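Local coordinates for probable dehydrogenase (PDB 3MOI), which probably catalyses an NAD(P)-dependent oxidation or reduction, as a dehydrogenase of the GFO/IDH/MocA family whose natural substrate is not established, at residues H80-S85 and A104-E109; W244-E247 and A251-P254; D311-A314 and V319-Y322. All blocks are in the same frame, centred on the assembly; numbering follows the deposited sequence.

In the fold
The three contacts follow one another along the chain without overlap. Interaction 1 joins helices 77-86 and 101-114 of the N-terminal Rossmann fold, built round a parallel sheet and expected to hold the dinucleotide. Interactions 2 and 3 belong to the C-terminal part: 244-247 meets 251-254 in the long loop between strand 225-231 and helix 258-265, whereas segments 311-314 and 319-322 form a hairpin of the large mixed sheet. Interaction 1 lies across the centre of the chain from the other two, its centre about 38 Å from each of theirs. Interactions 2 and 3 have centres about 19 Å apart and nearest atoms about 8 Å apart. Interaction 3 alone also touches the second subunit.

Interaction 1 of 3, residues H80-S85 and A104-E109; sequences HVVQAS and ADRMIE
Two helices carry Val81 against Met107 and Val82 against Arg106, their backbones nearest at the CA atoms of Val82 and Met107, 6.1 Å apart. The helices, 77-86 and 101-114, belong to the Rossmann fold, where each follows a strand of the parallel sheet, 67-70 for the first and 90-93 for the second. The contact is small, 190 Å² in all, and rests on these two pairs of side chains. Val81 points at the other helix and lays CG1 against the start of the Met107 chain, 4.0 Å from Met107 CG, with Met107 CB equally near. The two side chains meet at about a right angle, and Met107 then leads its sulfur end off elsewhere. Nearer the surface, Arg106 bends at chi3 (64°) and brings its guanidinium back across Val82. Val82 CG2 lies over one face of that group, toward the rim, 4.0 Å from Arg106 NH2. This is apolar contact with the flat side of a charged group. Helix 101-114 is backed by helix 362-381, onto which Ile108 packs and where Lys366 forms a salt bridge with Asp105. Further along helix 77-86, Ser85 turns its hydroxyl back onto its own helix. Val81 O therefore accepts two bonds from opposite faces of its carbonyl plane, one from Ser85 N and one from Ser85 OG at 2.9 Å.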
ATOM      1  N   HIS A  80      23.148 -22.276 -19.952  1.00 32.39           N
ATOM      2  CA  HIS A  80      22.513 -21.954 -21.232  1.00 32.81           C
ATOM      3  C   HIS A  80      23.024 -20.581 -21.713  1.00 31.57           C
ATOM      4  O   HIS A  80      23.337 -20.379 -22.873  1.00 31.19           O
ATOM      5  CB  HIS A  80      20.967 -21.999 -21.134  1.00 33.47           C
ATOM      6  CG  HIS A  80      20.360 -23.368 -21.248  1.00 33.60           C
ATOM      7  ND1 HIS A  80      19.031 -23.618 -20.932  1.00 35.78           N
ATOM      8  CD2 HIS A  80      20.877 -24.549 -21.680  1.00 34.15           C
ATOM      9  CE1 HIS A  80      18.764 -24.897 -21.161  1.00 37.73           C
ATOM     10  NE2 HIS A  80      19.866 -25.486 -21.614  1.00 37.07           N
ATOM     11  N   VAL A  81      23.201 -19.658 -20.783  1.00 30.68           N
ATOM     12  CA  VAL A  81      23.679 -18.337 -21.137  1.00 29.14           C
ATOM     13  C   VAL A  81      25.138 -18.354 -21.550  1.00 30.59           C
ATOM     14  O   VAL A  81      25.528 -17.724 -22.558  1.00 31.61           O
ATOM     15  CB  VAL A  81      23.402 -17.347 -20.006  1.00 29.00           C
ATOM     16  CG1 VAL A  81      24.387 -16.183 -20.053  1.00 23.78           C
ATOM     17  CG2 VAL A  81      21.907 -16.888 -20.085  1.00 25.45           C
ATOM     18  N   VAL A  82      25.966 -19.068 -20.808  1.00 31.07           N
ATOM     19  CA  VAL A  82      27.341 -19.214 -21.227  1.00 31.49           C
ATOM     20  C   VAL A  82      27.446 -19.866 -22.580  1.00 32.69           C
ATOM     21  O   VAL A  82      28.210 -19.461 -23.435  1.00 33.78           O
ATOM     22  CB  VAL A  82      28.123 -20.022 -20.207  1.00 32.41           C
ATOM     23  CG1 VAL A  82      29.508 -20.404 -20.764  1.00 29.38           C
ATOM     24  CG2 VAL A  82      28.176 -19.188 -18.891  1.00 30.10           C
ATOM     25  N   GLN A  83      26.668 -20.887 -22.802  1.00 33.97           N
ATOM     26  CA  GLN A  83      26.783 -21.584 -24.052  1.00 35.04           C
ATOM     27  C   GLN A  83      26.395 -20.671 -25.217  1.00 35.14           C
ATOM     28  O   GLN A  83      27.115 -20.615 -26.228  1.00 35.90           O
ATOM     29  CB  GLN A  83      25.880 -22.804 -24.079  1.00 35.43           C
ATOM     30  CG  GLN A  83      26.424 -24.033 -23.498  1.00 37.37           C
ATOM     31  CD  GLN A  83      25.348 -25.082 -23.457  1.00 40.15           C
ATOM     32  OE1 GLN A  83      25.150 -25.793 -24.414  1.00 47.50           O
ATOM     33  NE2 GLN A  83      24.617 -25.141 -22.381  1.00 41.72           N
ATOM     34  N   ALA A  84      25.279 -19.958 -25.100  1.00 34.63           N
ATOM     35  CA  ALA A  84      24.880 -19.075 -26.206  1.00 34.31           C
ATOM     36  C   ALA A  84      25.920 -17.990 -26.442  1.00 34.14           C
ATOM     37  O   ALA A  84      26.263 -17.700 -27.583  1.00 32.84           O
ATOM     38  CB  ALA A  84      23.533 -18.458 -25.963  1.00 34.04           C
ATOM     39  N   SER A  85      26.437 -17.417 -25.356  1.00 34.39           N
ATOM     40  CA  SER A  85      27.446 -16.367 -25.472  1.00 35.35           C
ATOM     41  C   SER A  85      28.649 -16.826 -26.220  1.00 36.17           C
ATOM     42  O   SER A  85      29.223 -16.045 -26.978  1.00 36.96           O
ATOM     43  CB  SER A  85      27.975 -15.975 -24.115  1.00 35.06           C
ATOM     44  OG  SER A  85      26.987 -15.379 -23.366  1.00 37.10           O
ATOM     45  N   ALA A 104      25.505 -15.642 -11.401  1.00 31.49           N
ATOM     46  CA  ALA A 104      25.278 -14.360 -12.018  1.00 31.78           C
ATOM     47  C   ALA A 104      26.609 -13.745 -12.477  1.00 31.86           C
ATOM     48  O   ALA A 104      26.655 -13.131 -13.486  1.00 30.28           O
ATOM     49  CB  ALA A 104      24.581 -13.490 -11.111  1.00 30.82           C
ATOM     50  N   ASP A 105      27.692 -13.970 -11.759  1.00 33.15           N
ATOM     51  CA  ASP A 105      28.979 -13.436 -12.177  1.00 34.38           C
ATOM     52  C   ASP A 105      29.466 -14.186 -13.369  1.00 34.99           C
ATOM     53  O   ASP A 105      30.004 -13.574 -14.252  1.00 36.06           O
ATOM     54  CB  ASP A 105      30.052 -13.481 -11.063  1.00 33.61           C
ATOM     55  CG  ASP A 105      29.808 -12.424  -9.978  1.00 36.48           C
ATOM     56  OD1 ASP A 105      28.974 -11.473 -10.212  1.00 37.05           O
ATOM     57  OD2 ASP A 105      30.440 -12.524  -8.901  1.00 36.43           O
ATOM     58  N   ARG A 106      29.284 -15.495 -13.413  1.00 35.56           N
ATOM     59  CA  ARG A 106      29.743 -16.235 -14.579  1.00 37.00           C
ATOM     60  C   ARG A 106      29.004 -15.807 -15.825  1.00 34.33           C
ATOM     61  O   ARG A 106      29.580 -15.811 -16.933  1.00 33.83           O
ATOM     62  CB  ARG A 106      29.552 -17.757 -14.444  1.00 39.39           C
ATOM     63  CG  ARG A 106      30.474 -18.510 -13.451  1.00 45.47           C
ATOM     64  CD  ARG A 106      30.232 -20.071 -13.674  1.00 52.83           C
ATOM     65  NE  ARG A 106      30.649 -20.459 -15.048  1.00 57.68           N
ATOM     66  CZ  ARG A 106      30.142 -21.451 -15.789  1.00 60.71           C
ATOM     67  NH1 ARG A 106      29.109 -22.213 -15.385  1.00 61.34           N
ATOM     68  NH2 ARG A 106      30.668 -21.663 -16.983  1.00 61.47           N
ATOM     69  N   MET A 107      27.749 -15.437 -15.650  1.00 32.35           N
ATOM     70  CA  MET A 107      26.884 -15.020 -16.780  1.00 31.60           C
ATOM     71  C   MET A 107      27.348 -13.649 -17.341  1.00 32.06           C
ATOM     72  O   MET A 107      27.545 -13.475 -18.567  1.00 32.12           O
ATOM     73  CB  MET A 107      25.403 -15.030 -16.349  1.00 31.45           C
ATOM     74  CG  MET A 107      24.775 -16.479 -16.110  1.00 29.74           C
ATOM     75  SD  MET A 107      23.180 -16.565 -15.279  1.00 26.94           S
ATOM     76  CE  MET A 107      23.802 -16.724 -13.765  1.00 29.76           C
ATOM     77  N   ILE A 108      27.623 -12.722 -16.432  1.00 31.56           N
ATOM     78  CA  ILE A 108      28.087 -11.395 -16.779  1.00 31.91           C
ATOM     79  C   ILE A 108      29.410 -11.530 -17.549  1.00 33.30           C
ATOM     80  O   ILE A 108      29.574 -10.976 -18.633  1.00 33.97           O
ATOM     81  CB  ILE A 108      28.200 -10.523 -15.489  1.00 31.98           C
ATOM     82  CG1 ILE A 108      26.764 -10.200 -14.968  1.00 29.54           C
ATOM     83  CG2 ILE A 108      29.013  -9.237 -15.698  1.00 29.00           C
ATOM     84  CD1 ILE A 108      26.686  -9.698 -13.506  1.00 23.12           C
ATOM     85  N   GLU A 109      30.314 -12.341 -17.031  1.00 33.42           N
ATOM     86  CA  GLU A 109      31.642 -12.401 -17.574  1.00 33.62           C
ATOM     87  C   GLU A 109      31.597 -12.999 -18.985  1.00 31.65           C
ATOM     88  O   GLU A 109      32.189 -12.468 -19.925  1.00 29.98           O
ATOM     89  CB  GLU A 109      32.568 -13.108 -16.585  1.00 34.52           C
ATOM     90  CG  GLU A 109      32.702 -12.320 -15.241  1.00 40.08           C
ATOM     91  CD  GLU A 109      33.403 -13.067 -14.044  1.00 47.61           C
ATOM     92  OE1 GLU A 109      33.503 -14.324 -14.029  1.00 51.31           O
ATOM     93  OE2 GLU A 109      33.862 -12.367 -13.093  1.00 51.81           O
TER

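Interaction 2 of 3, residues W244-E247 and A251-P254; sequences WLAE and AKQP
Trp244, Lys252 and Ala246 bury the most surface where the loop after strand 225-231 of the large mixed sheet, in the GFO/IDH/MocA-type C-terminal part, folds back on itself in a single beta bridge. The bridge pairs Leu245 with Ala251, their CA atoms 4.5 Å apart; neither segment is a regular strand, and three residues separate them. Trp244 contributes most, and does so at both ends. Its carbonyl oxygen takes the one hydrogen bond across the contact, from Lys252 N at 2.9 Å, nearly straight at 166° with the donor tilted from the carbonyl plane. Its indole reaches along the other segment to Pro254: with CG of Trp244 beside its own backbone N (chi1 -78°), the ring system swings over the proline. Lys252 is next. Lys252 CB lies 3.8 Å from Ala246 N, and Lys252 CG 4.0 Å from Ala246 CB. The lysine chain then bends at chi2 and carries NZ away to the carboxylates of Asp237 and Asp239, so the ammonium group is held by two salt bridges within the same loop. Ala246 thus packs beside the apolar part of a charged side chain. On the Ala246 segment, Leu245 O and Glu247 also bond to His299, tying the loop to residues just ahead of strand 302-307. At the far end Pro254 lies over one face of the Trp244 indole in a CH-pi contact, Pro254 CG standing 3.8 Å from the centroid of the six-membered ring and 16° off its normal.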
ATOM      1  N   TRP A 244     -10.876  -4.266 -12.624  1.00 40.63           N
ATOM      2  CA  TRP A 244     -11.146  -5.690 -12.883  1.00 40.23           C
ATOM      3  C   TRP A 244     -10.540  -6.140 -14.226  1.00 40.84           C
ATOM      4  O   TRP A 244     -11.184  -6.870 -14.977  1.00 41.71           O
ATOM      5  CB  TRP A 244     -12.663  -6.005 -12.804  1.00 39.48           C
ATOM      6  CG  TRP A 244     -13.198  -6.114 -11.430  1.00 36.77           C
ATOM      7  CD1 TRP A 244     -14.090  -5.255 -10.801  1.00 36.78           C
ATOM      8  CD2 TRP A 244     -12.902  -7.137 -10.477  1.00 34.42           C
ATOM      9  NE1 TRP A 244     -14.336  -5.692  -9.520  1.00 32.78           N
ATOM     10  CE2 TRP A 244     -13.634  -6.851  -9.307  1.00 33.87           C
ATOM     11  CE3 TRP A 244     -12.087  -8.270 -10.497  1.00 34.07           C
ATOM     12  CZ2 TRP A 244     -13.545  -7.645  -8.165  1.00 35.15           C
ATOM     13  CZ3 TRP A 244     -12.018  -9.069  -9.367  1.00 34.53           C
ATOM     14  CH2 TRP A 244     -12.736  -8.746  -8.211  1.00 33.81           C
ATOM     15  N   LEU A 245      -9.313  -5.672 -14.523  1.00 41.46           N
ATOM     16  CA  LEU A 245      -8.407  -6.300 -15.503  1.00 41.34           C
ATOM     17  C   LEU A 245      -7.485  -7.354 -14.896  1.00 41.06           C
ATOM     18  O   LEU A 245      -6.867  -7.118 -13.884  1.00 41.17           O
ATOM     19  CB  LEU A 245      -7.416  -5.287 -16.054  1.00 41.73           C
ATOM     20  CG  LEU A 245      -7.756  -4.138 -16.977  1.00 43.30           C
ATOM     21  CD1 LEU A 245      -6.493  -3.932 -17.778  1.00 41.55           C
ATOM     22  CD2 LEU A 245      -8.968  -4.428 -17.879  1.00 45.21           C
ATOM     23  N   ALA A 246      -7.282  -8.485 -15.567  1.00 41.52           N
ATOM     24  CA  ALA A 246      -6.186  -9.374 -15.159  1.00 40.63           C
ATOM     25  C   ALA A 246      -4.845  -8.812 -15.556  1.00 40.24           C
ATOM     26  O   ALA A 246      -4.730  -7.922 -16.393  1.00 38.75           O
ATOM     27  CB  ALA A 246      -6.346 -10.784 -15.694  1.00 40.04           C
ATOM     28  N   GLU A 247      -3.848  -9.372 -14.884  1.00 40.67           N
ATOM     29  CA  GLU A 247      -2.465  -9.129 -15.093  1.00 41.33           C
ATOM     30  C   GLU A 247      -2.123  -9.015 -16.576  1.00 42.06           C
ATOM     31  O   GLU A 247      -1.433  -8.065 -16.963  1.00 42.20           O
ATOM     32  CB  GLU A 247      -1.681 -10.269 -14.443  1.00 41.56           C
ATOM     33  CG  GLU A 247      -0.171 -10.150 -14.587  1.00 42.81           C
ATOM     34  CD  GLU A 247       0.618 -11.167 -13.743  1.00 45.34           C
ATOM     35  OE1 GLU A 247       1.776 -11.462 -14.127  1.00 46.66           O
ATOM     36  OE2 GLU A 247       0.129 -11.624 -12.681  1.00 44.00           O
ATOM     37  N   ALA A 251     -10.101  -8.848 -19.547  1.00 50.63           N
ATOM     38  CA  ALA A 251     -10.981  -8.569 -18.404  1.00 50.99           C
ATOM     39  C   ALA A 251     -11.073  -9.786 -17.464  1.00 51.66           C
ATOM     40  O   ALA A 251     -11.000 -10.908 -17.923  1.00 52.12           O
ATOM     41  CB  ALA A 251     -12.344  -8.152 -18.885  1.00 50.58           C
ATOM     42  N   LYS A 252     -11.216  -9.557 -16.156  1.00 52.03           N
ATOM     43  CA  LYS A 252     -11.206 -10.649 -15.158  1.00 52.34           C
ATOM     44  C   LYS A 252     -12.559 -10.769 -14.514  1.00 52.49           C
ATOM     45  O   LYS A 252     -13.297  -9.777 -14.389  1.00 52.10           O
ATOM     46  CB  LYS A 252     -10.175 -10.403 -14.002  1.00 52.81           C
ATOM     47  CG  LYS A 252      -9.473 -11.697 -13.440  1.00 51.60           C
ATOM     48  CD  LYS A 252      -9.253 -11.678 -11.933  1.00 49.51           C
ATOM     49  CE  LYS A 252      -8.154 -12.670 -11.441  1.00 48.10           C
ATOM     50  NZ  LYS A 252      -7.521 -12.144 -10.147  1.00 44.05           N
ATOM     51  N   GLN A 253     -12.854 -11.984 -14.064  1.00 52.55           N
ATOM     52  CA  GLN A 253     -14.105 -12.244 -13.379  1.00 52.91           C
ATOM     53  C   GLN A 253     -13.757 -12.596 -11.940  1.00 51.61           C
ATOM     54  O   GLN A 253     -12.815 -13.344 -11.671  1.00 51.39           O
ATOM     55  CB  GLN A 253     -15.004 -13.316 -14.089  1.00 53.79           C
ATOM     56  CG  GLN A 253     -14.250 -14.536 -14.715  1.00 56.52           C
ATOM     57  CD  GLN A 253     -14.931 -15.113 -15.990  1.00 60.19           C
ATOM     58  OE1 GLN A 253     -16.160 -15.276 -16.049  1.00 62.00           O
ATOM     59  NE2 GLN A 253     -14.119 -15.432 -17.001  1.00 60.43           N
ATOM     60  N   PRO A 254     -14.509 -12.035 -10.999  1.00 49.73           N
ATOM     61  CA  PRO A 254     -14.222 -12.446  -9.653  1.00 49.01           C
ATOM     62  C   PRO A 254     -14.285 -13.973  -9.479  1.00 48.48           C
ATOM     63  O   PRO A 254     -15.235 -14.599  -9.938  1.00 49.02           O
ATOM     64  CB  PRO A 254     -15.307 -11.729  -8.856  1.00 49.04           C
ATOM     65  CG  PRO A 254     -15.621 -10.500  -9.677  1.00 48.59           C
ATOM     66  CD  PRO A 254     -15.493 -10.940 -11.076  1.00 49.09           C
TER

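Interaction 3 of 3, residues D311-A314 and V319-Y322; sequences DLRA and VLVY
The Tyr322 ring has Asp311 O in plane at its edge, 3.7 Å from CD2 of Tyr322, with Arg313 CB along the same rim. The guanidinium of Arg313 is likewise met at its edge: Arg313 NH1 gives a hydrogen bond of 3.2 Å to Tyr322 OH, which lies in the guanidinium plane, while Leu320 CD1 approaches obliquely. The two planes are only 26° apart. With CG anti to the backbone N (chi1 176°) and an extended chain, Arg313 spans the distance to the phenol. Arg313 NH2 also bonds Met241 O of its own chain, and NH1 forms a salt bridge with Glu240 of the second subunit, whose Phe236 and His256 rings also meet Tyr322. Beneath these groups runs an antiparallel beta hairpin of the large mixed sheet, where the axes of 311-314 and 319-322 come within 4.6 Å. Asp311 with Tyr322 and Arg313 with Leu320 are hydrogen-bonded pairs, and their side chains share the face turned to the second subunit. Leu312 with Val321 and Ala314 with Val319 are non-hydrogen-bonded pairs on the other face, where Leu312 and Val319 pack against Leu133 of helix 128-139. Val319 CG1 reaches back to 3.4 Å from Arg313 O, which accepts the bond from Leu320 N at 2.7 Å.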
ATOM      1  N   ASP A 311       0.040  12.489  -8.677  1.00 37.70           N
ATOM      2  CA  ASP A 311       0.140  11.065  -8.464  1.00 38.31           C
ATOM      3  C   ASP A 311      -0.101  10.405  -9.804  1.00 37.66           C
ATOM      4  O   ASP A 311      -0.921  10.887 -10.583  1.00 37.34           O
ATOM      5  CB  ASP A 311      -0.864  10.542  -7.430  1.00 38.78           C
ATOM      6  CG  ASP A 311      -0.610  11.121  -6.021  1.00 42.47           C
ATOM      7  OD1 ASP A 311       0.542  11.536  -5.718  1.00 44.59           O
ATOM      8  OD2 ASP A 311      -1.585  11.226  -5.238  1.00 42.01           O
ATOM      9  N   LEU A 312       0.628   9.307 -10.061  1.00 36.86           N
ATOM     10  CA  LEU A 312       0.544   8.568 -11.287  1.00 36.38           C
ATOM     11  C   LEU A 312       0.021   7.174 -10.974  1.00 36.11           C
ATOM     12  O   LEU A 312       0.393   6.598  -9.961  1.00 35.10           O
ATOM     13  CB  LEU A 312       1.933   8.441 -11.867  1.00 36.43           C
ATOM     14  CG  LEU A 312       2.628   9.502 -12.694  1.00 38.20           C
ATOM     15  CD1 LEU A 312       2.074  10.873 -12.504  1.00 39.08           C
ATOM     16  CD2 LEU A 312       4.170   9.470 -12.551  1.00 36.77           C
ATOM     17  N   ARG A 313      -0.786   6.612 -11.875  1.00 36.31           N
ATOM     18  CA  ARG A 313      -1.343   5.274 -11.701  1.00 36.86           C
ATOM     19  C   ARG A 313      -1.602   4.595 -13.046  1.00 37.38           C
ATOM     20  O   ARG A 313      -2.039   5.237 -13.992  1.00 36.79           O
ATOM     21  CB  ARG A 313      -2.664   5.420 -10.987  1.00 37.99           C
ATOM     22  CG  ARG A 313      -3.465   4.150 -10.792  1.00 38.88           C
ATOM     23  CD  ARG A 313      -4.861   4.517 -10.310  1.00 38.22           C
ATOM     24  NE  ARG A 313      -5.668   3.320 -10.109  1.00 36.51           N
ATOM     25  CZ  ARG A 313      -6.977   3.302 -10.082  1.00 36.08           C
ATOM     26  NH1 ARG A 313      -7.695   4.415 -10.273  1.00 39.26           N
ATOM     27  NH2 ARG A 313      -7.569   2.148  -9.863  1.00 38.30           N
ATOM     28  N   ALA A 314      -1.320   3.298 -13.137  1.00 37.87           N
ATOM     29  CA  ALA A 314      -1.473   2.597 -14.405  1.00 38.09           C
ATOM     30  C   ALA A 314      -2.948   2.423 -14.640  1.00 39.00           C
ATOM     31  O   ALA A 314      -3.682   2.225 -13.689  1.00 39.64           O
ATOM     32  CB  ALA A 314      -0.791   1.255 -14.394  1.00 37.68           C
ATOM     33  N   VAL A 319      -1.633   5.763 -18.578  1.00 36.60           N
ATOM     34  CA  VAL A 319      -1.449   6.240 -17.222  1.00 36.32           C
ATOM     35  C   VAL A 319      -2.426   7.336 -16.838  1.00 36.68           C
ATOM     36  O   VAL A 319      -2.613   8.334 -17.557  1.00 37.12           O
ATOM     37  CB  VAL A 319      -0.036   6.758 -16.989  1.00 36.06           C
ATOM     38  CG1 VAL A 319       0.033   7.384 -15.624  1.00 34.85           C
ATOM     39  CG2 VAL A 319       1.027   5.594 -17.166  1.00 35.83           C
ATOM     40  N   LEU A 320      -3.013   7.171 -15.660  1.00 36.41           N
ATOM     41  CA  LEU A 320      -3.909   8.155 -15.103  1.00 36.20           C
ATOM     42  C   LEU A 320      -3.023   9.142 -14.336  1.00 35.66           C
ATOM     43  O   LEU A 320      -2.314   8.721 -13.437  1.00 36.41           O
ATOM     44  CB  LEU A 320      -4.969   7.463 -14.215  1.00 36.01           C
ATOM     45  CG  LEU A 320      -6.175   6.889 -15.003  1.00 36.45           C
ATOM     46  CD1 LEU A 320      -6.961   5.845 -14.191  1.00 34.24           C
ATOM     47  CD2 LEU A 320      -7.164   8.037 -15.530  1.00 37.16           C
ATOM     48  N   VAL A 321      -3.012  10.418 -14.749  1.00 34.69           N
ATOM     49  CA  VAL A 321      -2.240  11.472 -14.077  1.00 33.32           C
ATOM     50  C   VAL A 321      -3.164  12.335 -13.243  1.00 33.80           C
ATOM     51  O   VAL A 321      -3.902  13.157 -13.792  1.00 33.82           O
ATOM     52  CB  VAL A 321      -1.524  12.408 -15.062  1.00 32.02           C
ATOM     53  CG1 VAL A 321      -0.765  13.505 -14.330  1.00 28.87           C
ATOM     54  CG2 VAL A 321      -0.616  11.630 -15.921  1.00 32.58           C
ATOM     55  N   TYR A 322      -3.104  12.173 -11.918  1.00 34.07           N
ATOM     56  CA  TYR A 322      -3.919  12.990 -11.004  1.00 33.61           C
ATOM     57  C   TYR A 322      -3.184  14.254 -10.685  1.00 33.85           C
ATOM     58  O   TYR A 322      -2.350  14.271  -9.803  1.00 31.38           O
ATOM     59  CB  TYR A 322      -4.222  12.224  -9.731  1.00 32.96           C
ATOM     60  CG  TYR A 322      -5.063  11.012 -10.004  1.00 34.51           C
ATOM     61  CD1 TYR A 322      -6.471  11.051  -9.941  1.00 37.57           C
ATOM     62  CD2 TYR A 322      -4.470   9.826 -10.384  1.00 34.80           C
ATOM     63  CE1 TYR A 322      -7.238   9.883 -10.218  1.00 38.33           C
ATOM     64  CE2 TYR A 322      -5.218   8.689 -10.642  1.00 35.60           C
ATOM     65  CZ  TYR A 322      -6.572   8.709 -10.566  1.00 37.07           C
ATOM     66  OH  TYR A 322      -7.216   7.531 -10.835  1.00 39.25           O
TER